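Local structure of aminotransferase (Neisseria meningitidis Z2491, 3JTX) at residues W166-N179 with Y200-E212. The protein probably catalyses the pyridoxal-phosphate-dependent transfer of an amino group between an amino acid and a 2-oxo acid, as a class I/II aminotransferase. Sequence-based numbering, arbitrary orientation.
Sequences WKRTKLVFVCSPNN and YGFIIASDECYSE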
ATOM      1  N   TRP A 166       2.853  23.824  19.863  1.00 20.29           N
ATOM      2  CA  TRP A 166       3.984  23.914  18.919  1.00 19.99           C
ATOM      3  C   TRP A 166       5.194  23.136  19.413  1.00 20.11           C
ATOM      4  O   TRP A 166       5.845  22.453  18.633  1.00 18.72           O
ATOM      5  CB  TRP A 166       4.396  25.360  18.609  1.00 19.97           C
ATOM      6  CG  TRP A 166       3.523  26.052  17.632  1.00 20.06           C
ATOM      7  CD1 TRP A 166       2.793  27.185  17.849  1.00 20.38           C
ATOM      8  CD2 TRP A 166       3.257  25.655  16.276  1.00 19.78           C
ATOM      9  NE1 TRP A 166       2.083  27.510  16.716  1.00 22.22           N
ATOM     10  CE2 TRP A 166       2.358  26.593  15.733  1.00 20.46           C
ATOM     11  CE3 TRP A 166       3.703  24.604  15.469  1.00 20.79           C
ATOM     12  CZ2 TRP A 166       1.883  26.504  14.423  1.00 21.17           C
ATOM     13  CZ3 TRP A 166       3.229  24.508  14.170  1.00 21.10           C
ATOM     14  CH2 TRP A 166       2.325  25.451  13.660  1.00 21.60           C
ATOM     15  N   LYS A 167       5.483  23.217  20.713  1.00 20.79           N
ATOM     16  CA  LYS A 167       6.645  22.527  21.262  1.00 21.38           C
ATOM     17  C   LYS A 167       6.570  21.001  21.129  1.00 21.39           C
ATOM     18  O   LYS A 167       7.608  20.349  21.124  1.00 21.12           O
ATOM     19  CB  LYS A 167       6.874  22.924  22.713  1.00 21.93           C
ATOM     20  CG  LYS A 167       7.405  24.343  22.881  1.00 24.25           C
ATOM     21  CD  LYS A 167       7.491  24.733  24.357  1.00 27.58           C
ATOM     22  CE  LYS A 167       8.204  26.070  24.537  1.00 29.80           C
ATOM     23  NZ  LYS A 167       8.392  26.428  25.971  1.00 31.89           N
ATOM     24  N   ARG A 168       5.351  20.459  21.012  1.00 20.87           N
ATOM     25  CA  ARG A 168       5.116  19.027  20.825  1.00 20.69           C
ATOM     26  C   ARG A 168       4.801  18.648  19.365  1.00 19.39           C
ATOM     27  O   ARG A 168       4.457  17.498  19.105  1.00 18.40           O
ATOM     28  CB  ARG A 168       3.902  18.561  21.659  1.00 20.84           C
ATOM     29  CG  ARG A 168       3.972  18.827  23.127  1.00 24.24           C
ATOM     30  CD  ARG A 168       2.831  18.132  23.893  1.00 24.73           C
ATOM     31  NE  ARG A 168       1.579  18.887  23.840  1.00 25.22           N
ATOM     32  CZ  ARG A 168       0.450  18.479  23.267  1.00 24.95           C
ATOM     33  NH1 ARG A 168       0.364  17.304  22.659  1.00 25.35           N
ATOM     34  NH2 ARG A 168      -0.614  19.265  23.303  1.00 24.89           N
ATOM     35  N   THR A 169       4.857  19.604  18.437  1.00 18.37           N
ATOM     36  CA  THR A 169       4.399  19.358  17.071  1.00 17.61           C
ATOM     37  C   THR A 169       5.487  18.710  16.225  1.00 17.40           C
ATOM     38  O   THR A 169       6.573  19.266  16.061  1.00 17.37           O
ATOM     39  CB  THR A 169       3.894  20.651  16.402  1.00 17.84           C
ATOM     40  OG1 THR A 169       2.723  21.105  17.089  1.00 17.74           O
ATOM     41  CG2 THR A 169       3.551  20.420  14.910  1.00 16.27           C
ATOM     42  N   LYS A 170       5.178  17.545  15.656  1.00 17.29           N
ATOM     43  CA  LYS A 170       6.156  16.768  14.901  1.00 17.06           C
ATOM     44  C   LYS A 170       6.033  16.968  13.402  1.00 16.66           C
ATOM     45  O   LYS A 170       6.991  16.749  12.657  1.00 15.94           O
ATOM     46  CB  LYS A 170       6.004  15.269  15.223  1.00 17.47           C
ATOM     47  CG  LYS A 170       6.053  14.924  16.725  1.00 18.87           C
ATOM     48  CD  LYS A 170       7.377  15.308  17.378  1.00 21.60           C
ATOM     49  CE  LYS A 170       7.313  15.173  18.893  1.00 24.18           C
ATOM     50  NZ  LYS A 170       8.504  15.789  19.571  1.00 23.55           N
ATOM     51  N   LEU A 171       4.845  17.356  12.948  1.00 15.80           N
ATOM     52  CA  LEU A 171       4.585  17.500  11.526  1.00 15.84           C
ATOM     53  C   LEU A 171       3.459  18.504  11.332  1.00 16.00           C
ATOM     54  O   LEU A 171       2.558  18.609  12.162  1.00 15.56           O
ATOM     55  CB  LEU A 171       4.209  16.145  10.909  1.00 15.08           C
ATOM     56  CG  LEU A 171       4.006  16.065   9.397  1.00 16.09           C
ATOM     57  CD1 LEU A 171       4.567  14.777   8.814  1.00 17.41           C
ATOM     58  CD2 LEU A 171       2.515  16.230   9.042  1.00 17.05           C
ATOM     59  N   VAL A 172       3.558  19.278  10.257  1.00 16.13           N
ATOM     60  CA  VAL A 172       2.508  20.190   9.852  1.00 15.56           C
ATOM     61  C   VAL A 172       2.126  19.828   8.427  1.00 15.47           C
ATOM     62  O   VAL A 172       3.005  19.638   7.585  1.00 16.07           O
ATOM     63  CB  VAL A 172       3.037  21.634   9.932  1.00 15.48           C
ATOM     64  CG1 VAL A 172       2.156  22.590   9.200  1.00 15.86           C
ATOM     65  CG2 VAL A 172       3.219  22.049  11.414  1.00 15.47           C
ATOM     66  N   PHE A 173       0.829  19.709   8.148  1.00 15.50           N
ATOM     67  CA  PHE A 173       0.346  19.526   6.765  1.00 15.92           C
ATOM     68  C   PHE A 173       0.045  20.875   6.107  1.00 15.44           C
ATOM     69  O   PHE A 173      -0.521  21.767   6.746  1.00 15.29           O
ATOM     70  CB  PHE A 173      -0.964  18.749   6.732  1.00 16.61           C
ATOM     71  CG  PHE A 173      -0.836  17.307   7.079  1.00 18.12           C
ATOM     72  CD1 PHE A 173      -0.232  16.430   6.203  1.00 19.55           C
ATOM     73  CD2 PHE A 173      -1.350  16.824   8.272  1.00 18.55           C
ATOM     74  CE1 PHE A 173      -0.128  15.079   6.513  1.00 21.98           C
ATOM     75  CE2 PHE A 173      -1.259  15.468   8.582  1.00 20.90           C
ATOM     76  CZ  PHE A 173      -0.648  14.609   7.697  1.00 20.44           C
ATOM     77  N   VAL A 174       0.418  21.010   4.842  1.00 15.34           N
ATOM     78  CA  VAL A 174      -0.075  22.077   3.965  1.00 15.46           C
ATOM     79  C   VAL A 174      -0.772  21.425   2.766  1.00 14.94           C
ATOM     80  O   VAL A 174      -0.299  20.432   2.234  1.00 14.15           O
ATOM     81  CB  VAL A 174       1.074  23.000   3.484  1.00 15.72           C
ATOM     82  CG1 VAL A 174       0.574  23.998   2.406  1.00 15.14           C
ATOM     83  CG2 VAL A 174       1.701  23.726   4.653  1.00 14.25           C
ATOM     84  N   CYS A 175      -1.934  21.937   2.379  1.00 15.23           N
ATOM     85  CA  CYS A 175      -2.631  21.430   1.203  1.00 15.44           C
ATOM     86  C   CYS A 175      -2.747  22.593   0.230  1.00 15.55           C
ATOM     87  O   CYS A 175      -3.496  23.543   0.483  1.00 16.23           O
ATOM     88  CB  CYS A 175      -4.004  20.870   1.573  1.00 15.64           C
ATOM     89  SG  CYS A 175      -4.875  20.081   0.188  1.00 18.50           S
ATOM     90  N   SER A 176      -1.970  22.536  -0.851  1.00 15.59           N
ATOM     91  CA  SER A 176      -1.817  23.668  -1.776  1.00 15.72           C
ATOM     92  C   SER A 176      -1.610  23.196  -3.209  1.00 15.37           C
ATOM     93  O   SER A 176      -0.594  22.568  -3.489  1.00 16.66           O
ATOM     94  CB  SER A 176      -0.629  24.528  -1.357  1.00 15.63           C
ATOM     95  OG  SER A 176      -0.524  25.686  -2.172  1.00 15.67           O
ATOM     96  N   PRO A 177      -2.568  23.474  -4.122  1.00 15.28           N
ATOM     97  CA  PRO A 177      -3.869  24.131  -3.893  1.00 15.57           C
ATOM     98  C   PRO A 177      -4.723  23.407  -2.870  1.00 16.00           C
ATOM     99  O   PRO A 177      -4.709  22.178  -2.816  1.00 16.40           O
ATOM    100  CB  PRO A 177      -4.554  24.060  -5.261  1.00 15.83           C
ATOM    101  CG  PRO A 177      -3.422  23.970  -6.233  1.00 15.98           C
ATOM    102  CD  PRO A 177      -2.340  23.202  -5.555  1.00 14.77           C
ATOM    103  N   ASN A 178      -5.497  24.162  -2.100  1.00 15.45           N
ATOM    104  CA  ASN A 178      -6.271  23.584  -1.019  1.00 15.70           C
ATOM    105  C   ASN A 178      -7.584  22.952  -1.492  1.00 15.57           C
ATOM    106  O   ASN A 178      -8.245  23.442  -2.409  1.00 15.28           O
ATOM    107  CB  ASN A 178      -6.557  24.647   0.039  1.00 15.38           C
ATOM    108  CG  ASN A 178      -7.197  24.070   1.275  1.00 16.15           C
ATOM    109  OD1 ASN A 178      -8.428  24.094   1.424  1.00 16.31           O
ATOM    110  ND2 ASN A 178      -6.374  23.543   2.171  1.00 13.89           N
ATOM    111  N   ASN A 179      -7.900  21.809  -0.898  1.00 15.70           N
ATOM    112  CA  ASN A 179      -9.232  21.219  -0.932  1.00 15.55           C
ATOM    113  C   ASN A 179      -9.802  21.506   0.455  1.00 16.26           C
ATOM    114  O   ASN A 179      -9.293  20.978   1.439  1.00 16.60           O
ATOM    115  CB  ASN A 179      -9.124  19.717  -1.178  1.00 15.51           C
ATOM    116  CG  ASN A 179     -10.470  19.007  -1.205  1.00 17.23           C
ATOM    117  OD1 ASN A 179     -11.519  19.619  -0.996  1.00 16.82           O
ATOM    118  ND2 ASN A 179     -10.444  17.698  -1.483  1.00 18.14           N
ATOM    119  N   TYR A 200      10.574  25.597  15.876  1.00 18.81           N
ATOM    120  CA  TYR A 200      10.045  24.403  16.563  1.00 18.95           C
ATOM    121  C   TYR A 200      10.492  23.055  16.003  1.00 18.47           C
ATOM    122  O   TYR A 200      10.339  22.045  16.683  1.00 19.32           O
ATOM    123  CB  TYR A 200       8.518  24.443  16.586  1.00 19.31           C
ATOM    124  CG  TYR A 200       7.962  25.577  17.394  1.00 20.28           C
ATOM    125  CD1 TYR A 200       8.190  25.649  18.765  1.00 21.19           C
ATOM    126  CD2 TYR A 200       7.202  26.571  16.800  1.00 21.42           C
ATOM    127  CE1 TYR A 200       7.688  26.677  19.513  1.00 21.84           C
ATOM    128  CE2 TYR A 200       6.676  27.615  17.549  1.00 21.29           C
ATOM    129  CZ  TYR A 200       6.931  27.660  18.911  1.00 22.43           C
ATOM    130  OH  TYR A 200       6.438  28.680  19.683  1.00 22.99           O
ATOM    131  N   GLY A 201      11.009  23.014  14.777  1.00 17.60           N
ATOM    132  CA  GLY A 201      11.655  21.803  14.256  1.00 17.08           C
ATOM    133  C   GLY A 201      10.791  20.675  13.693  1.00 16.39           C
ATOM    134  O   GLY A 201      11.296  19.566  13.469  1.00 17.24           O
ATOM    135  N   PHE A 202       9.510  20.935  13.442  1.00 15.70           N
ATOM    136  CA  PHE A 202       8.624  19.938  12.834  1.00 14.85           C
ATOM    137  C   PHE A 202       8.975  19.718  11.348  1.00 14.86           C
ATOM    138  O   PHE A 202       9.668  20.522  10.740  1.00 15.04           O
ATOM    139  CB  PHE A 202       7.151  20.360  12.933  1.00 14.69           C
ATOM    140  CG  PHE A 202       6.878  21.751  12.421  1.00 14.59           C
ATOM    141  CD1 PHE A 202       6.757  21.997  11.062  1.00 15.36           C
ATOM    142  CD2 PHE A 202       6.724  22.818  13.308  1.00 15.85           C
ATOM    143  CE1 PHE A 202       6.501  23.287  10.593  1.00 14.95           C
ATOM    144  CE2 PHE A 202       6.471  24.100  12.849  1.00 16.11           C
ATOM    145  CZ  PHE A 202       6.361  24.333  11.483  1.00 15.39           C
ATOM    146  N   ILE A 203       8.453  18.625  10.794  1.00 13.96           N
ATOM    147  CA  ILE A 203       8.565  18.292   9.388  1.00 13.92           C
ATOM    148  C   ILE A 203       7.383  18.925   8.696  1.00 14.21           C
ATOM    149  O   ILE A 203       6.301  18.983   9.272  1.00 14.22           O
ATOM    150  CB  ILE A 203       8.515  16.751   9.203  1.00 13.70           C
ATOM    151  CG1 ILE A 203       9.783  16.130   9.775  1.00 13.96           C
ATOM    152  CG2 ILE A 203       8.332  16.357   7.742  1.00 11.72           C
ATOM    153  CD1 ILE A 203       9.645  14.636  10.085  1.00 15.84           C
ATOM    154  N   ILE A 204       7.580  19.425   7.481  1.00 14.03           N
ATOM    155  CA  ILE A 204       6.459  19.929   6.665  1.00 14.50           C
ATOM    156  C   ILE A 204       6.114  18.924   5.575  1.00 14.90           C
ATOM    157  O   ILE A 204       7.002  18.486   4.830  1.00 14.92           O
ATOM    158  CB  ILE A 204       6.804  21.292   6.001  1.00 14.78           C
ATOM    159  CG1 ILE A 204       6.960  22.370   7.077  1.00 14.78           C
ATOM    160  CG2 ILE A 204       5.712  21.693   4.992  1.00 14.78           C
ATOM    161  CD1 ILE A 204       7.642  23.662   6.571  1.00 14.04           C
ATOM    162  N   ALA A 205       4.839  18.530   5.515  1.00 14.88           N
ATOM    163  CA  ALA A 205       4.329  17.652   4.481  1.00 15.33           C
ATOM    164  C   ALA A 205       3.327  18.458   3.650  1.00 15.99           C
ATOM    165  O   ALA A 205       2.282  18.900   4.166  1.00 16.31           O
ATOM    166  CB  ALA A 205       3.669  16.382   5.108  1.00 15.20           C
ATOM    167  N   SER A 206       3.665  18.675   2.379  1.00 16.01           N
ATOM    168  CA  SER A 206       2.857  19.479   1.479  1.00 15.45           C
ATOM    169  C   SER A 206       2.151  18.624   0.423  1.00 15.56           C
ATOM    170  O   SER A 206       2.792  18.015  -0.433  1.00 15.81           O
ATOM    171  CB  SER A 206       3.719  20.549   0.814  1.00 16.54           C
ATOM    172  OG  SER A 206       2.912  21.484   0.125  1.00 16.03           O
ATOM    173  N   ASP A 207       0.822  18.605   0.504  1.00 14.95           N
ATOM    174  CA  ASP A 207      -0.048  17.842  -0.388  1.00 15.49           C
ATOM    175  C   ASP A 207      -0.371  18.705  -1.603  1.00 15.37           C
ATOM    176  O   ASP A 207      -1.166  19.651  -1.525  1.00 15.88           O
ATOM    177  CB  ASP A 207      -1.306  17.427   0.369  1.00 15.86           C
ATOM    178  CG  ASP A 207      -2.266  16.574  -0.452  1.00 17.14           C
ATOM    179  OD1 ASP A 207      -2.130  16.479  -1.694  1.00 18.61           O
ATOM    180  OD2 ASP A 207      -3.186  16.011   0.185  1.00 18.32           O
ATOM    181  N   GLU A 208       0.282  18.392  -2.712  1.00 15.55           N
ATOM    182  CA  GLU A 208       0.230  19.219  -3.921  1.00 15.70           C
ATOM    183  C   GLU A 208      -0.459  18.563  -5.122  1.00 16.43           C
ATOM    184  O   GLU A 208      -0.193  18.923  -6.282  1.00 15.59           O
ATOM    185  CB  GLU A 208       1.651  19.681  -4.270  1.00 16.13           C
ATOM    186  CG  GLU A 208       2.180  20.610  -3.184  1.00 15.97           C
ATOM    187  CD  GLU A 208       3.609  21.100  -3.370  1.00 17.66           C
ATOM    188  OE1 GLU A 208       4.254  20.823  -4.412  1.00 15.35           O
ATOM    189  OE2 GLU A 208       4.071  21.784  -2.431  1.00 18.13           O
ATOM    190  N   CYS A 209      -1.398  17.662  -4.852  1.00 16.30           N
ATOM    191  CA  CYS A 209      -2.019  16.883  -5.925  1.00 17.03           C
ATOM    192  C   CYS A 209      -2.846  17.722  -6.908  1.00 16.98           C
ATOM    193  O   CYS A 209      -3.129  17.254  -8.015  1.00 16.72           O
ATOM    194  CB  CYS A 209      -2.872  15.750  -5.332  1.00 17.75           C
ATOM    195  SG  CYS A 209      -1.856  14.554  -4.412  1.00 22.54           S
ATOM    196  N   TYR A 210      -3.231  18.948  -6.529  1.00 17.07           N
ATOM    197  CA  TYR A 210      -3.963  19.845  -7.472  1.00 16.93           C
ATOM    198  C   TYR A 210      -3.046  20.813  -8.222  1.00 16.71           C
ATOM    199  O   TYR A 210      -3.529  21.720  -8.902  1.00 17.11           O
ATOM    200  CB  TYR A 210      -5.087  20.619  -6.757  1.00 16.69           C
ATOM    201  CG  TYR A 210      -6.181  19.707  -6.252  1.00 17.29           C
ATOM    202  CD1 TYR A 210      -7.230  19.313  -7.083  1.00 16.39           C
ATOM    203  CD2 TYR A 210      -6.144  19.200  -4.949  1.00 16.36           C
ATOM    204  CE1 TYR A 210      -8.227  18.457  -6.620  1.00 17.66           C
ATOM    205  CE2 TYR A 210      -7.130  18.336  -4.484  1.00 18.52           C
ATOM    206  CZ  TYR A 210      -8.168  17.970  -5.317  1.00 18.12           C
ATOM    207  OH  TYR A 210      -9.149  17.121  -4.858  1.00 19.67           O
ATOM    208  N   SER A 211      -1.729  20.632  -8.126  1.00 16.83           N
ATOM    209  CA  SER A 211      -0.781  21.609  -8.699  1.00 16.97           C
ATOM    210  C   SER A 211      -1.009  21.933 -10.181  1.00 17.12           C
ATOM    211  O   SER A 211      -0.621  23.023 -10.645  1.00 16.60           O
ATOM    212  CB  SER A 211       0.667  21.126  -8.534  1.00 17.05           C
ATOM    213  OG  SER A 211       0.930  20.024  -9.377  1.00 17.29           O
ATOM    214  N   GLU A 212      -1.592  20.994 -10.932  1.00 16.96           N
ATOM    215  CA  GLU A 212      -1.760  21.174 -12.383  1.00 17.33           C
ATOM    216  C   GLU A 212      -3.139  21.646 -12.797  1.00 17.55           C
ATOM    217  O   GLU A 212      -3.364  21.875 -13.973  1.00 16.93           O
ATOM    218  CB  GLU A 212      -1.426  19.882 -13.139  1.00 17.57           C
ATOM    219  CG  GLU A 212      -0.046  19.348 -12.813  1.00 18.10           C
ATOM    220  CD  GLU A 212       0.982  20.436 -12.927  1.00 17.73           C
ATOM    221  OE1 GLU A 212       1.206  20.891 -14.063  1.00 18.94           O
ATOM    222  OE2 GLU A 212       1.509  20.882 -11.881  1.00 17.90           O
TER
HETATM  223  O   HOH W   1       9.309  19.362  16.649  1.00 25.16           O
HETATM  224  O   HOH W   2      -3.023  20.169  -3.745  1.00 14.27           O
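Strands 169-175 and 203-207 run parallel, their axes 4.6 Å apart at 21°, and six backbone hydrogen bonds join the two segments, from Ile203 N to Lys170 O through to Ser176 N to Asp207 O, the last just past the end of strand 169-175. At the start of the pair, Trp166, Tyr200 and Phe202 form an aromatic cluster. Trp166 CB sits over the centre of the Tyr200 ring, 3.3 Å from its centroid, in a CH-pi contact. The indole and phenol planes are almost parallel, at 9°, but slid apart with little overlap. Trp166 CZ3 reaches Phe202 CE2 at 3.5 Å. Phe202 CG lies between its backbone N and carbonyl carbon (chi1 52°), which turns the ring toward Val172, on the Val172 side of the sheet. There Val172 CG2 packs over the middle of that ring, 3.6 Å from its centroid. A water bridges Thr169 O and Tyr200 O.

On the other face of the sheet, Ala205 CB touches Leu171 CD2 and Phe173 CD1. Leu171 CD2 also covers one face of the Phe173 ring, and helix 100-111 packs against both residues. On the face of Val174 and Ser206, Trp190 of helix 187-200 covers the pair.

Beyond the strands, Pro177, after a cis peptide bond, sets CG 3.8 Å from Tyr210 CB. A second water accepts a hydrogen bond from Tyr210 N and donates to Pro177 O and Asp207 O, tying the turn to the strand end. Asp207 OD2 bonds N1 of the cofactor-lysine adduct at position 245 and also Tyr133 OH. Tyr210 OH bonds O3 of the cofactor and Tyr328 OH. The arrangement is a beta-alpha-beta crossover through helix 187-200, with the strands' C-terminal ends at the pyridoxal phosphate site, as in fold-type I aminotransferases.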